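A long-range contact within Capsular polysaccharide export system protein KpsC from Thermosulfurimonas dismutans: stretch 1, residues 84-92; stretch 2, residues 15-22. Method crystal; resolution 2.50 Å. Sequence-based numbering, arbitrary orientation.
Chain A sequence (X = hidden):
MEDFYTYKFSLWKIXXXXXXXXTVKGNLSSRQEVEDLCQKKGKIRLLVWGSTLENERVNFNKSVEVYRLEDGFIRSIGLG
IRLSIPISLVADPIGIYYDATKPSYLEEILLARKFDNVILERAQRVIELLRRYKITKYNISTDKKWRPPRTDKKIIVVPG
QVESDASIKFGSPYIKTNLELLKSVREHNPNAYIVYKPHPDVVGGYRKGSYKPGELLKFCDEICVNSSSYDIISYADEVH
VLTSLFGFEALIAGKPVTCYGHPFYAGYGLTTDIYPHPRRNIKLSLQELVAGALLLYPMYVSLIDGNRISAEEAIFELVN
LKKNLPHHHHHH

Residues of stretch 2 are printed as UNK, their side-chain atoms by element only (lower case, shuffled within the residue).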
ATOM      1  N   SER A  84      -2.605 -11.257 -10.603  1.00 90.05           N
ATOM      2  CA  SER A  84      -2.152 -10.965 -11.958  1.00 91.14           C
ATOM      3  C   SER A  84      -3.197 -10.126 -12.688  1.00 86.67           C
ATOM      4  O   SER A  84      -2.897  -9.037 -13.180  1.00 85.40           O
ATOM      5  CB  SER A  84      -1.863 -12.259 -12.715  1.00 97.39           C
ATOM      6  OG  SER A  84      -0.954 -13.069 -11.987  1.00 99.99           O
ATOM      7  N   ILE A  85      -4.420 -10.640 -12.765  1.00 83.73           N
ATOM      8  CA  ILE A  85      -5.590  -9.838 -13.119  1.00 78.84           C
ATOM      9  C   ILE A  85      -6.185  -9.314 -11.829  1.00 74.13           C
ATOM     10  O   ILE A  85      -6.736 -10.108 -11.040  1.00 73.62           O
ATOM     11  CB  ILE A  85      -6.608 -10.646 -13.939  1.00 80.50           C
ATOM     12  CG1 ILE A  85      -7.948  -9.907 -14.023  1.00 77.43           C
ATOM     13  CG2 ILE A  85      -6.757 -12.069 -13.395  1.00 82.47           C
ATOM     14  CD1 ILE A  85      -7.875  -8.586 -14.768  1.00 76.49           C
ATOM     15  N   PRO A  86      -6.085  -8.018 -11.532  1.00 75.49           N
ATOM     16  CA  PRO A  86      -6.394  -7.534 -10.185  1.00 70.67           C
ATOM     17  C   PRO A  86      -7.849  -7.775  -9.804  1.00 67.23           C
ATOM     18  O   PRO A  86      -8.767  -7.548 -10.593  1.00 66.92           O
ATOM     19  CB  PRO A  86      -6.076  -6.035 -10.259  1.00 68.51           C
ATOM     20  CG  PRO A  86      -5.140  -5.899 -11.420  1.00 72.20           C
ATOM     21  CD  PRO A  86      -5.570  -6.944 -12.403  1.00 75.72           C
ATOM     22  N   ILE A  87      -8.045  -8.251  -8.575  1.00 64.51           N
ATOM     23  CA  ILE A  87      -9.382  -8.310  -8.001  1.00 62.43           C
ATOM     24  C   ILE A  87      -9.718  -7.028  -7.249  1.00 59.03           C
ATOM     25  O   ILE A  87     -10.904  -6.730  -7.043  1.00 57.35           O
ATOM     26  CB  ILE A  87      -9.529  -9.536  -7.079  1.00 63.21           C
ATOM     27  CG1 ILE A  87     -11.004  -9.871  -6.857  1.00 62.20           C
ATOM     28  CG2 ILE A  87      -8.832  -9.295  -5.746  1.00 61.72           C
ATOM     29  CD1 ILE A  87     -11.234 -11.182  -6.141  1.00 63.67           C
ATOM     30  N   SER A  88      -8.712  -6.252  -6.854  1.00 58.28           N
ATOM     31  CA  SER A  88      -8.908  -5.013  -6.119  1.00 55.56           C
ATOM     32  C   SER A  88      -8.217  -3.870  -6.847  1.00 55.78           C
ATOM     33  O   SER A  88      -7.129  -4.044  -7.405  1.00 57.73           O
ATOM     34  CB  SER A  88      -8.366  -5.124  -4.690  1.00 54.52           C
ATOM     35  OG  SER A  88      -8.718  -3.986  -3.923  1.00 52.13           O
ATOM     36  N   LEU A  89      -8.856  -2.705  -6.837  1.00 54.10           N
ATOM     37  CA  LEU A  89      -8.290  -1.498  -7.420  1.00 54.37           C
ATOM     38  C   LEU A  89      -8.519  -0.337  -6.465  1.00 52.26           C
ATOM     39  O   LEU A  89      -9.558  -0.266  -5.802  1.00 50.71           O
ATOM     40  CB  LEU A  89      -8.909  -1.183  -8.789  1.00 61.98           C
ATOM     41  CG  LEU A  89      -8.297  -0.008  -9.552  1.00 61.24           C
ATOM     42  CD1 LEU A  89      -6.864  -0.321  -9.951  1.00 61.67           C
ATOM     43  CD2 LEU A  89      -9.136   0.343 -10.769  1.00 61.14           C
ATOM     44  N   VAL A  90      -7.543   0.565  -6.396  1.00 52.51           N
ATOM     45  CA  VAL A  90      -7.615   1.760  -5.563  1.00 51.91           C
ATOM     46  C   VAL A  90      -7.849   2.963  -6.467  1.00 53.02           C
ATOM     47  O   VAL A  90      -7.093   3.187  -7.420  1.00 53.55           O
ATOM     48  CB  VAL A  90      -6.335   1.938  -4.728  1.00 51.48           C
ATOM     49  CG1 VAL A  90      -6.175   3.385  -4.302  1.00 50.68           C
ATOM     50  CG2 VAL A  90      -6.359   1.013  -3.513  1.00 50.26           C
ATOM     51  N   ALA A  91      -8.896   3.731  -6.173  1.00 50.83           N
ATOM     52  CA  ALA A  91      -9.239   4.933  -6.934  1.00 51.76           C
ATOM     53  C   ALA A  91      -9.364   6.085  -5.946  1.00 51.01           C
ATOM     54  O   ALA A  91     -10.376   6.210  -5.250  1.00 49.89           O
ATOM     55  CB  ALA A  91     -10.526   4.742  -7.729  1.00 52.04           C
ATOM     56  N   ASP A  92      -8.336   6.926  -5.889  1.00 52.44           N
ATOM     57  CA  ASP A  92      -8.266   8.014  -4.922  1.00 52.75           C
ATOM     58  C   ASP A  92      -8.506   9.341  -5.631  1.00 54.93           C
ATOM     59  O   ASP A  92      -7.701   9.729  -6.493  1.00 55.08           O
ATOM     60  CB  ASP A  92      -6.903   8.005  -4.224  1.00 53.92           C
ATOM     61  CG  ASP A  92      -6.852   8.906  -2.998  1.00 54.49           C
ATOM     62  OD1 ASP A  92      -7.361  10.046  -3.058  1.00 54.69           O
ATOM     63  OD2 ASP A  92      -6.289   8.469  -1.971  1.00 53.71           O
ATOM     64  N   UNK A  15      -8.008  -2.081 -20.519  1.00 49.09           N
ATOM     65  CA  UNK A  15      -8.995  -3.149 -20.385  1.00 49.76           C
ATOM     66  C   UNK A  15      -9.189  -3.547 -18.928  1.00 47.80           C
ATOM     67  O   UNK A  15     -10.317  -3.810 -18.492  1.00 46.63           O
ATOM     68  c   UNK A  15      -9.103  -7.619 -23.637  1.00 62.48           C
ATOM     69  n   UNK A  15     -10.096  -8.464 -23.397  1.00 63.90           N
ATOM     70  c   UNK A  15      -8.163  -5.348 -23.471  1.00 57.19           C
ATOM     71  n   UNK A  15      -9.199  -6.350 -23.255  1.00 58.81           N
ATOM     72  n   UNK A  15      -8.010  -8.044 -24.255  1.00 64.54           N
ATOM     73  c   UNK A  15      -8.451  -4.076 -22.703  1.00 54.32           C
ATOM     74  c   UNK A  15      -8.572  -4.358 -21.218  1.00 52.00           C
ATOM     75  N   UNK A  16      -8.101  -3.595 -18.156  1.00 47.93           N
ATOM     76  CA  UNK A  16      -8.205  -3.900 -16.731  1.00 49.22           C
ATOM     77  C   UNK A  16      -9.005  -2.820 -16.012  1.00 48.03           C
ATOM     78  O   UNK A  16      -9.890  -3.115 -15.200  1.00 47.98           O
ATOM     79  c   UNK A  16      -6.805  -4.061 -16.114  1.00 52.22           C
ATOM     80  c   UNK A  16      -4.815  -5.629 -15.980  1.00 62.97           C
ATOM     81  c   UNK A  16      -6.113  -5.302 -16.675  1.00 57.83           C
ATOM     82  c   UNK A  16      -6.893  -4.118 -14.594  1.00 52.28           C
ATOM     83  N   UNK A  17      -8.695  -1.553 -16.294  1.00 49.13           N
ATOM     84  CA  UNK A  17      -9.387  -0.454 -15.628  1.00 49.56           C
ATOM     85  C   UNK A  17     -10.866  -0.457 -15.992  1.00 50.94           C
ATOM     86  O   UNK A  17     -11.726  -0.144 -15.159  1.00 48.80           O
ATOM     87  c   UNK A  17      -7.303   0.931 -15.395  1.00 46.40           C
ATOM     88  c   UNK A  17      -7.248   0.620 -13.920  1.00 45.52           C
ATOM     89  c   UNK A  17      -8.712   0.884 -15.983  1.00 46.95           C
ATOM     90  c   UNK A  17      -9.537   2.051 -15.479  1.00 47.25           C
ATOM     91  N   UNK A  18     -11.187  -0.832 -17.231  1.00 51.12           N
ATOM     92  CA  UNK A  18     -12.575  -0.840 -17.673  1.00 53.98           C
ATOM     93  C   UNK A  18     -13.430  -1.819 -16.878  1.00 52.43           C
ATOM     94  O   UNK A  18     -14.655  -1.666 -16.843  1.00 53.85           O
ATOM     95  c   UNK A  18     -12.592   0.186 -21.780  1.00 66.70           C
ATOM     96  n   UNK A  18     -12.440   0.243 -23.262  1.00 70.46           N
ATOM     97  c   UNK A  18     -12.637  -1.158 -19.166  1.00 58.08           C
ATOM     98  c   UNK A  18     -13.917  -0.700 -19.842  1.00 62.03           C
ATOM     99  c   UNK A  18     -13.763  -0.689 -21.354  1.00 65.83           C
ATOM    100  N   UNK A  19     -12.816  -2.817 -16.237  1.00 52.19           N
ATOM    101  CA  UNK A  19     -13.566  -3.685 -15.335  1.00 52.28           C
ATOM    102  C   UNK A  19     -14.136  -2.893 -14.166  1.00 50.19           C
ATOM    103  O   UNK A  19     -15.261  -3.149 -13.720  1.00 49.95           O
ATOM    104  c   UNK A  19     -12.107  -5.707 -15.916  1.00 44.21           C
ATOM    105  c   UNK A  19     -12.671  -4.816 -14.826  1.00 51.84           C
ATOM    106  c   UNK A  19     -12.367  -8.377 -14.113  1.00 51.57           C
ATOM    107  n   UNK A  19     -12.732  -8.899 -12.951  1.00 52.20           N
ATOM    108  n   UNK A  19     -12.832  -8.895 -15.243  1.00 53.33           N
ATOM    109  c   UNK A  19     -11.080  -6.681 -15.363  1.00 44.29           C
ATOM    110  n   UNK A  19     -11.544  -7.334 -14.142  1.00 49.21           N
ATOM    111  N   UNK A  20     -13.374  -1.924 -13.659  1.00 50.24           N
ATOM    112  CA  UNK A  20     -13.813  -1.099 -12.541  1.00 51.49           C
ATOM    113  C   UNK A  20     -14.516   0.171 -12.995  1.00 54.32           C
ATOM    114  O   UNK A  20     -15.416   0.656 -12.299  1.00 56.36           O
ATOM    115  c   UNK A  20     -12.170  -2.397  -9.826  1.00 49.05           C
ATOM    116  c   UNK A  20     -11.515  -3.504  -9.316  1.00 49.18           C
ATOM    117  c   UNK A  20     -10.290  -3.711 -11.358  1.00 47.98           C
ATOM    118  c   UNK A  20     -11.897  -1.937 -11.103  1.00 48.15           C
ATOM    119  c   UNK A  20     -10.949  -2.604 -11.861  1.00 47.57           C
ATOM    120  c   UNK A  20     -10.573  -4.161 -10.084  1.00 48.09           C
ATOM    121  c   UNK A  20     -12.617  -0.740 -11.655  1.00 49.17           C
ATOM    122  N   UNK A  21     -14.131   0.715 -14.150  1.00 53.84           N
ATOM    123  CA  UNK A  21     -14.775   1.887 -14.740  1.00 56.31           C
ATOM    124  C   UNK A  21     -15.287   1.493 -16.119  1.00 59.25           C
ATOM    125  O   UNK A  21     -14.574   1.646 -17.123  1.00 59.73           O
ATOM    126  c   UNK A  21     -13.810   3.067 -14.825  1.00 53.84           C
ATOM    127  c   UNK A  21     -12.211   4.273 -11.042  1.00 53.68           C
ATOM    128  c   UNK A  21     -13.918   4.413 -12.712  1.00 54.76           C
ATOM    129  c   UNK A  21     -11.534   3.351 -11.817  1.00 52.03           C
ATOM    130  c   UNK A  21     -13.405   4.805 -11.490  1.00 54.93           C
ATOM    131  c   UNK A  21     -13.250   3.488 -13.498  1.00 52.82           C
ATOM    132  c   UNK A  21     -12.054   2.963 -13.038  1.00 51.34           C
ATOM    133  N   UNK A  22     -16.516   0.977 -16.219  1.00 57.59           N
ATOM    134  CA  UNK A  22     -17.036   0.564 -17.531  1.00 61.05           C
ATOM    135  C   UNK A  22     -17.313   1.721 -18.474  1.00 62.39           C
ATOM    136  O   UNK A  22     -17.564   1.476 -19.663  1.00 63.41           O
ATOM    137  c   UNK A  22     -18.330  -0.180 -17.175  1.00 63.87           C
ATOM    138  c   UNK A  22     -18.760   0.430 -15.883  1.00 63.78           C
ATOM    139  c   UNK A  22     -17.492   0.755 -15.138  1.00 60.37           C
TER

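Position 15 lies on the helix. Its side chain has seven atoms: three carbons in a row, a nitrogen, then a carbon carrying two more nitrogens. The chain ends in a guanidinium group. The side chain makes no contact with stretch 1 and is exposed. The residue is Arg-15.

Position 16 has four side-chain carbons. The chain forks at the first, and one arm is two carbons long. The CA-to-CB bond points toward stretch 1. The short arm touches Pro-86, and the inner carbon of the long arm touches Ile-85. A fork at CB with unequal arms identifies Ile-16. Ile-16 CG2 is 3.8 Å from Pro-86 CD, and Ile-16 CG1 is 4.2 Å from Ile-85 CD1.

Position 17 has the same four carbons and the same fork. Here the CA-to-CB bond points away from stretch 1, but the end of the side chain comes nearer. The tip of its long arm touches Leu-89. The residue is Ile-17, and its CD1 is 3.7 Å from Leu-89 CD2. Both its chi angles are m, whereas chi2 of Ile-16 is t.

Position 18 carries four carbons in a row ending in a nitrogen, with no branch. The chain is exposed and makes no contact with stretch 1. This is Lys-18.

Position 19 again shows three carbons, a nitrogen, and a carbon with two further nitrogens. Its CA-to-CB bond points toward stretch 1. The third carbon, next to the nitrogen, touches Ile-85. The residue is Arg-19. Its CD is the atom nearest Ile-85 CD1, at 3.8 Å. Its NH1 is hydrogen-bonded elsewhere in the structure.

Position 20 has one carbon followed by a ring of six carbons. No oxygen is attached, which rules out tyrosine. Leu-89 CB sits over one face of the ring, 3.5 Å from its centroid. Pro-86 O and Ile-87 O lie at the edge. The residue is Phe-20. Its CZ is 3.9 Å from Pro-86 O, and its CE2 is 4.0 Å from Ile-87 O.

Position 21 also has one carbon and a six-carbon ring without oxygen. Ala-91 CB approaches the edge of this ring. The residue is Phe-21. Its CZ is 3.7 Å from Ala-91 CB, and its CE2 is 4.0 Å from Leu-89 CD2.

Position 22 has three carbons that close a ring onto the backbone nitrogen. It makes no contact with stretch 1. This is Pro-22.

The contact is a packing of apolar side chains, with no hydrogen bond between the stretches. The helix crosses the strand at 81°, with axes 9.7 Å apart at closest approach. Leu-89 is central: it touches Ile-17, Phe-20 and Phe-21, and its CB makes a CH-pi contact with the Phe-20 ring. Leu-89 and Ala-91 both point toward stretch 2, while Val-90 between them points away, as strand alternation predicts. In total 449 Å² is buried.

Stretch 2, residues 15-22: RIIKRFFP
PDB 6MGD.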